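Long-range contact in integron gene cassette protein HFX_CASS2 (Uncultured bacterium, PDB 3FXH), which is of unknown function but comes from a mobile gene cassette and forms an all-helical subunit that pairs with a second copy: residues 38-48 / 62-73. Numbering follows the deposited sequence.
Sequences ICRLVDSGHSM and FIAFLAEKYSST
Thr73 O is gripped twice from the Arg40 side: NH1 of Arg40 donates to it directly at 3.0 Å, from above the carbonyl plane, and a water held by Arg40 NH2 donates to the same oxygen. The guanidinium has further partners, since NH1 also pairs with Glu37 and NE reaches Gly111 O of the second subunit. Deeper in, Leu41 CD2 sits over one face of the Tyr70 ring, 3.6 Å from its centroid, a CH-pi contact. Helix 24-43 ends here in a Schellman motif with Gly45 as its C-prime residue, and the turn brings His46 round so that Tyr70 points an edge at the imidazole face, edge-to-face with the planes inclined at 53°. Tyr70 OH binds two waters, one leading to Ser47 O and one, weakly, to His46 ND1. With an alanine in place of Tyr70, Leu41 CD2 and the His46 face would probably lose their aromatic partner, and both waters their bond to the hydroxyl. Farther along, the extended first two torsions of Met48, a selenomethionine in this model, carry SE to the Phe62 edge, 3.8 Å from Phe62 CE1, a Met-aromatic contact; the bend at chi3 (-72°) then turns CE against Phe65 and Leu66. Ile38 CD1 meets another part of that Phe62 edge, 4.1 Å from CZ.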
ATOM      1  N   ILE A  38      -7.640  -4.252  -0.810  1.00 23.47           N
ATOM      2  CA  ILE A  38      -7.993  -3.424   0.330  1.00 22.80           C
ATOM      3  C   ILE A  38      -8.186  -2.001  -0.158  1.00 25.80           C
ATOM      4  O   ILE A  38      -9.140  -1.333   0.253  1.00 26.08           O
ATOM      5  CB  ILE A  38      -6.941  -3.487   1.453  1.00 23.03           C
ATOM      6  CG1 ILE A  38      -6.938  -4.872   2.097  1.00 20.51           C
ATOM      7  CG2 ILE A  38      -7.247  -2.447   2.531  1.00 21.71           C
ATOM      8  CD1 ILE A  38      -5.877  -5.000   3.226  1.00 25.00           C
ATOM      9  N   CYS A  39      -7.311  -1.534  -1.054  1.00 23.16           N
ATOM     10  CA  CYS A  39      -7.536  -0.205  -1.630  1.00 20.94           C
ATOM     11  C   CYS A  39      -8.922  -0.118  -2.259  1.00 21.97           C
ATOM     12  O   CYS A  39      -9.626   0.866  -2.062  1.00 23.17           O
ATOM     13  CB  CYS A  39      -6.458   0.165  -2.648  1.00 17.59           C
ATOM     14  SG  CYS A  39      -4.875   0.593  -1.883  1.00 22.32           S
ATOM     15  N   ARG A  40      -9.320  -1.135  -3.016  1.00 22.28           N
ATOM     16  CA  ARG A  40     -10.693  -1.143  -3.575  1.00 24.22           C
ATOM     17  C   ARG A  40     -11.761  -1.054  -2.485  1.00 36.63           C
ATOM     18  O   ARG A  40     -12.736  -0.324  -2.635  1.00 31.37           O
ATOM     19  CB  ARG A  40     -10.967  -2.390  -4.415  1.00 27.39           C
ATOM     20  CG  ARG A  40     -10.100  -2.553  -5.641  1.00 29.18           C
ATOM     21  CD  ARG A  40     -10.524  -3.810  -6.382  1.00 38.14           C
ATOM     22  NE  ARG A  40     -11.869  -3.651  -6.951  1.00 36.65           N
ATOM     23  CZ  ARG A  40     -12.732  -4.644  -7.136  1.00 39.10           C
ATOM     24  NH1 ARG A  40     -12.398  -5.880  -6.797  1.00 39.03           N
ATOM     25  NH2 ARG A  40     -13.938  -4.402  -7.657  1.00 33.87           N
ATOM     26  N   LEU A  41     -11.604  -1.818  -1.402  1.00 27.34           N
ATOM     27  CA  LEU A  41     -12.584  -1.748  -0.313  1.00 27.61           C
ATOM     28  C   LEU A  41     -12.654  -0.329   0.212  1.00 30.33           C
ATOM     29  O   LEU A  41     -13.732   0.206   0.435  1.00 31.14           O
ATOM     30  CB  LEU A  41     -12.218  -2.698   0.834  1.00 25.95           C
ATOM     31  CG  LEU A  41     -12.257  -4.173   0.470  1.00 24.41           C
ATOM     32  CD1 LEU A  41     -11.687  -5.036   1.591  1.00 28.12           C
ATOM     33  CD2 LEU A  41     -13.710  -4.552   0.173  1.00 28.75           C
ATOM     34  N   VAL A  42     -11.491   0.287   0.408  1.00 25.25           N
ATOM     35  CA  VAL A  42     -11.448   1.653   0.925  1.00 30.16           C
ATOM     36  C   VAL A  42     -12.095   2.628  -0.056  1.00 32.75           C
ATOM     37  O   VAL A  42     -12.829   3.538   0.355  1.00 31.54           O
ATOM     38  CB  VAL A  42      -9.998   2.065   1.267  1.00 23.92           C
ATOM     39  CG1 VAL A  42      -9.906   3.542   1.598  1.00 25.99           C
ATOM     40  CG2 VAL A  42      -9.467   1.183   2.432  1.00 26.48           C
ATOM     41  N   ASP A  43     -11.860   2.417  -1.350  1.00 28.02           N
ATOM     42  CA  ASP A  43     -12.463   3.270  -2.387  1.00 30.00           C
ATOM     43  C   ASP A  43     -13.985   3.253  -2.312  1.00 34.31           C
ATOM     44  O   ASP A  43     -14.655   4.222  -2.669  1.00 36.87           O
ATOM     45  CB  ASP A  43     -12.010   2.830  -3.786  1.00 27.13           C
ATOM     46  CG  ASP A  43     -12.206   3.910  -4.828  1.00 29.85           C
ATOM     47  OD1 ASP A  43     -11.903   5.082  -4.540  1.00 32.41           O
ATOM     48  OD2 ASP A  43     -12.649   3.591  -5.950  1.00 37.38           O
ATOM     49  N   SER A  44     -14.531   2.142  -1.847  1.00 29.70           N
ATOM     50  CA  SER A  44     -15.975   1.996  -1.753  1.00 30.75           C
ATOM     51  C   SER A  44     -16.495   2.430  -0.379  1.00 39.85           C
ATOM     52  O   SER A  44     -17.668   2.238  -0.061  1.00 41.88           O
ATOM     53  CB  SER A  44     -16.360   0.543  -2.018  1.00 39.43           C
ATOM     54  OG  SER A  44     -16.105   0.194  -3.365  1.00 45.76           O
ATOM     55  N   GLY A  45     -15.610   2.995   0.437  1.00 33.85           N
ATOM     56  CA  GLY A  45     -15.991   3.523   1.732  1.00 39.29           C
ATOM     57  C   GLY A  45     -16.062   2.503   2.856  1.00 43.15           C
ATOM     58  O   GLY A  45     -16.598   2.806   3.919  1.00 40.26           O
ATOM     59  N   HIS A  46     -15.523   1.304   2.639  1.00 31.91           N
ATOM     60  CA  HIS A  46     -15.511   0.295   3.696  1.00 35.42           C
ATOM     61  C   HIS A  46     -14.411   0.586   4.700  1.00 33.75           C
ATOM     62  O   HIS A  46     -13.401   1.215   4.387  1.00 29.98           O
ATOM     63  CB  HIS A  46     -15.357  -1.128   3.135  1.00 31.00           C
ATOM     64  CG  HIS A  46     -16.407  -1.490   2.132  1.00 39.19           C
ATOM     65  ND1 HIS A  46     -17.735  -1.633   2.468  1.00 38.82           N
ATOM     66  CD2 HIS A  46     -16.328  -1.713   0.798  1.00 37.09           C
ATOM     67  CE1 HIS A  46     -18.431  -1.934   1.385  1.00 39.84           C
ATOM     68  NE2 HIS A  46     -17.601  -1.993   0.360  1.00 37.20           N
ATOM     69  N   SER A  47     -14.615   0.109   5.916  1.00 36.10           N
ATOM     70  CA  SER A  47     -13.725   0.432   7.004  1.00 29.77           C
ATOM     71  C   SER A  47     -13.699  -0.765   7.931  1.00 29.86           C
ATOM     72  O   SER A  47     -14.590  -1.613   7.884  1.00 31.46           O
ATOM     73  CB  SER A  47     -14.283   1.647   7.760  1.00 39.69           C
ATOM     74  OG  SER A  47     -13.291   2.265   8.553  1.00 42.80           O
HETATM   75  N   MSE A  48     -12.697  -0.825   8.795  1.00 29.58           N
HETATM   76  CA  MSE A  48     -12.701  -1.824   9.856  1.00 25.50           C
HETATM   77  C   MSE A  48     -12.208  -1.174  11.141  1.00 32.64           C
HETATM   78  O   MSE A  48     -11.354  -0.288  11.093  1.00 29.46           O
HETATM   79  CB  MSE A  48     -11.803  -3.007   9.484  1.00 25.57           C
HETATM   80  CG  MSE A  48     -11.712  -4.092  10.574  1.00 24.27           C
HETATM   81 SE   MSE A  48     -10.646  -5.591   9.910  0.99 35.68          SE
HETATM   82  CE  MSE A  48     -11.926  -6.351   8.600  1.00 30.94           C
ATOM     83  N   PHE A  62      -7.590 -12.870   9.068  1.00 27.63           N
ATOM     84  CA  PHE A  62      -7.949 -11.570   8.524  1.00 30.06           C
ATOM     85  C   PHE A  62      -8.268 -11.695   7.036  1.00 32.64           C
ATOM     86  O   PHE A  62      -9.274 -11.179   6.553  1.00 31.40           O
ATOM     87  CB  PHE A  62      -6.814 -10.580   8.755  1.00 26.57           C
ATOM     88  CG  PHE A  62      -6.968  -9.294   8.016  1.00 21.14           C
ATOM     89  CD1 PHE A  62      -8.017  -8.423   8.304  1.00 29.05           C
ATOM     90  CD2 PHE A  62      -6.052  -8.936   7.039  1.00 21.61           C
ATOM     91  CE1 PHE A  62      -8.157  -7.214   7.616  1.00 24.82           C
ATOM     92  CE2 PHE A  62      -6.182  -7.721   6.339  1.00 20.23           C
ATOM     93  CZ  PHE A  62      -7.237  -6.863   6.628  1.00 23.84           C
ATOM     94  N   ILE A  63      -7.427 -12.410   6.307  1.00 26.64           N
ATOM     95  CA  ILE A  63      -7.634 -12.504   4.856  1.00 28.79           C
ATOM     96  C   ILE A  63      -8.892 -13.309   4.525  1.00 30.51           C
ATOM     97  O   ILE A  63      -9.710 -12.893   3.709  1.00 32.34           O
ATOM     98  CB  ILE A  63      -6.394 -13.044   4.129  1.00 28.89           C
ATOM     99  CG1 ILE A  63      -5.210 -12.098   4.350  1.00 32.62           C
ATOM    100  CG2 ILE A  63      -6.663 -13.146   2.632  1.00 37.01           C
ATOM    101  CD1 ILE A  63      -5.454 -10.719   3.792  1.00 30.40           C
ATOM    102  N   ALA A  64      -9.054 -14.450   5.182  1.00 33.84           N
ATOM    103  CA  ALA A  64     -10.269 -15.249   5.024  1.00 33.05           C
ATOM    104  C   ALA A  64     -11.516 -14.411   5.294  1.00 37.70           C
ATOM    105  O   ALA A  64     -12.515 -14.509   4.579  1.00 38.05           O
ATOM    106  CB  ALA A  64     -10.229 -16.456   5.950  1.00 35.22           C
ATOM    107  N   PHE A  65     -11.461 -13.591   6.338  1.00 35.22           N
ATOM    108  CA  PHE A  65     -12.587 -12.744   6.682  1.00 40.82           C
ATOM    109  C   PHE A  65     -12.955 -11.799   5.532  1.00 39.82           C
ATOM    110  O   PHE A  65     -14.128 -11.690   5.173  1.00 33.52           O
ATOM    111  CB  PHE A  65     -12.332 -11.964   7.978  1.00 32.17           C
ATOM    112  CG  PHE A  65     -13.458 -11.042   8.351  1.00 40.48           C
ATOM    113  CD1 PHE A  65     -13.501  -9.743   7.854  1.00 38.93           C
ATOM    114  CD2 PHE A  65     -14.484 -11.477   9.184  1.00 42.64           C
ATOM    115  CE1 PHE A  65     -14.540  -8.894   8.174  1.00 37.66           C
ATOM    116  CE2 PHE A  65     -15.530 -10.633   9.520  1.00 40.74           C
ATOM    117  CZ  PHE A  65     -15.558  -9.338   9.019  1.00 42.02           C
ATOM    118  N   LEU A  66     -11.955 -11.123   4.962  1.00 33.38           N
ATOM    119  CA  LEU A  66     -12.188 -10.220   3.839  1.00 33.56           C
ATOM    120  C   LEU A  66     -12.752 -10.981   2.648  1.00 36.58           C
ATOM    121  O   LEU A  66     -13.699 -10.530   1.996  1.00 37.11           O
ATOM    122  CB  LEU A  66     -10.884  -9.533   3.413  1.00 35.40           C
ATOM    123  CG  LEU A  66     -10.191  -8.574   4.385  1.00 31.12           C
ATOM    124  CD1 LEU A  66      -9.036  -7.883   3.668  1.00 31.72           C
ATOM    125  CD2 LEU A  66     -11.160  -7.551   4.953  1.00 32.09           C
ATOM    126  N   ALA A  67     -12.143 -12.126   2.355  1.00 33.64           N
ATOM    127  CA  ALA A  67     -12.544 -12.942   1.210  1.00 35.96           C
ATOM    128  C   ALA A  67     -14.021 -13.303   1.303  1.00 37.79           C
ATOM    129  O   ALA A  67     -14.730 -13.355   0.294  1.00 45.79           O
ATOM    130  CB  ALA A  67     -11.694 -14.212   1.146  1.00 36.17           C
ATOM    131  N   GLU A  68     -14.473 -13.548   2.527  1.00 36.38           N
ATOM    132  CA  GLU A  68     -15.828 -14.002   2.777  1.00 42.42           C
ATOM    133  C   GLU A  68     -16.783 -12.823   2.841  1.00 44.68           C
ATOM    134  O   GLU A  68     -17.800 -12.805   2.149  1.00 45.93           O
ATOM    135  CB  GLU A  68     -15.884 -14.794   4.084  1.00 52.66           C
ATOM    136  CG  GLU A  68     -17.276 -15.281   4.454  1.00 66.70           C
ATOM    137  CD  GLU A  68     -17.763 -16.382   3.538  1.00 80.98           C
ATOM    138  OE1 GLU A  68     -17.148 -17.469   3.537  1.00 82.98           O
ATOM    139  OE2 GLU A  68     -18.763 -16.162   2.822  1.00 90.36           O
ATOM    140  N   LYS A  69     -16.462 -11.834   3.671  1.00 40.12           N
ATOM    141  CA  LYS A  69     -17.353 -10.687   3.825  1.00 48.20           C
ATOM    142  C   LYS A  69     -17.583  -9.980   2.494  1.00 44.20           C
ATOM    143  O   LYS A  69     -18.706  -9.595   2.164  1.00 46.86           O
ATOM    144  CB  LYS A  69     -16.811  -9.693   4.859  1.00 43.92           C
ATOM    145  CG  LYS A  69     -17.637  -8.414   4.955  1.00 48.56           C
ATOM    146  CD  LYS A  69     -17.367  -7.670   6.246  1.00 52.93           C
ATOM    147  CE  LYS A  69     -18.439  -6.634   6.527  1.00 59.40           C
ATOM    148  NZ  LYS A  69     -18.294  -6.066   7.897  1.00 60.60           N
ATOM    149  N   TYR A  70     -16.512  -9.812   1.730  1.00 37.43           N
ATOM    150  CA  TYR A  70     -16.590  -9.047   0.496  1.00 35.84           C
ATOM    151  C   TYR A  70     -16.576  -9.920  -0.753  1.00 36.44           C
ATOM    152  O   TYR A  70     -16.229  -9.458  -1.839  1.00 37.25           O
ATOM    153  CB  TYR A  70     -15.465  -8.018   0.470  1.00 34.73           C
ATOM    154  CG  TYR A  70     -15.556  -7.077   1.640  1.00 36.21           C
ATOM    155  CD1 TYR A  70     -16.545  -6.101   1.695  1.00 34.53           C
ATOM    156  CD2 TYR A  70     -14.682  -7.188   2.714  1.00 32.00           C
ATOM    157  CE1 TYR A  70     -16.636  -5.238   2.776  1.00 43.38           C
ATOM    158  CE2 TYR A  70     -14.770  -6.335   3.797  1.00 34.01           C
ATOM    159  CZ  TYR A  70     -15.742  -5.366   3.828  1.00 37.90           C
ATOM    160  OH  TYR A  70     -15.816  -4.525   4.912  1.00 36.67           O
ATOM    161  N   SER A  71     -17.001 -11.171  -0.594  1.00 46.60           N
ATOM    162  CA  SER A  71     -16.932 -12.159  -1.665  1.00 45.87           C
ATOM    163  C   SER A  71     -17.677 -11.733  -2.930  1.00 47.79           C
ATOM    164  O   SER A  71     -17.377 -12.223  -4.012  1.00 49.84           O
ATOM    165  CB  SER A  71     -17.463 -13.511  -1.179  1.00 51.29           C
ATOM    166  OG  SER A  71     -18.839 -13.423  -0.868  1.00 50.76           O
ATOM    167  N   SER A  72     -18.646 -10.829  -2.801  1.00 53.24           N
ATOM    168  CA  SER A  72     -19.404 -10.359  -3.969  1.00 53.67           C
ATOM    169  C   SER A  72     -18.588  -9.443  -4.887  1.00 47.84           C
ATOM    170  O   SER A  72     -18.919  -9.285  -6.060  1.00 45.72           O
ATOM    171  CB  SER A  72     -20.684  -9.636  -3.539  1.00 64.70           C
ATOM    172  OG  SER A  72     -20.404  -8.297  -3.161  1.00 68.57           O
ATOM    173  N   THR A  73     -17.516  -8.840  -4.372  1.00 36.88           N
ATOM    174  CA  THR A  73     -16.789  -7.863  -5.170  1.00 33.89           C
ATOM    175  C   THR A  73     -15.290  -8.111  -5.209  1.00 34.12           C
ATOM    176  O   THR A  73     -14.627  -7.749  -6.182  1.00 37.41           O
ATOM    177  CB  THR A  73     -17.045  -6.410  -4.696  1.00 42.54           C
ATOM    178  OG1 THR A  73     -16.550  -6.239  -3.363  1.00 44.25           O
ATOM    179  CG2 THR A  73     -18.547  -6.075  -4.741  1.00 43.99           C
TER
HETATM  180  O   HOH W   1     -15.811  -6.704  -8.513  1.00 67.66           O
HETATM  181  O   HOH W   2     -18.010  -3.233   5.097  1.00 54.05           O
HETATM  182  O   HOH W   3     -14.344  -4.163   6.997  1.00 34.78           O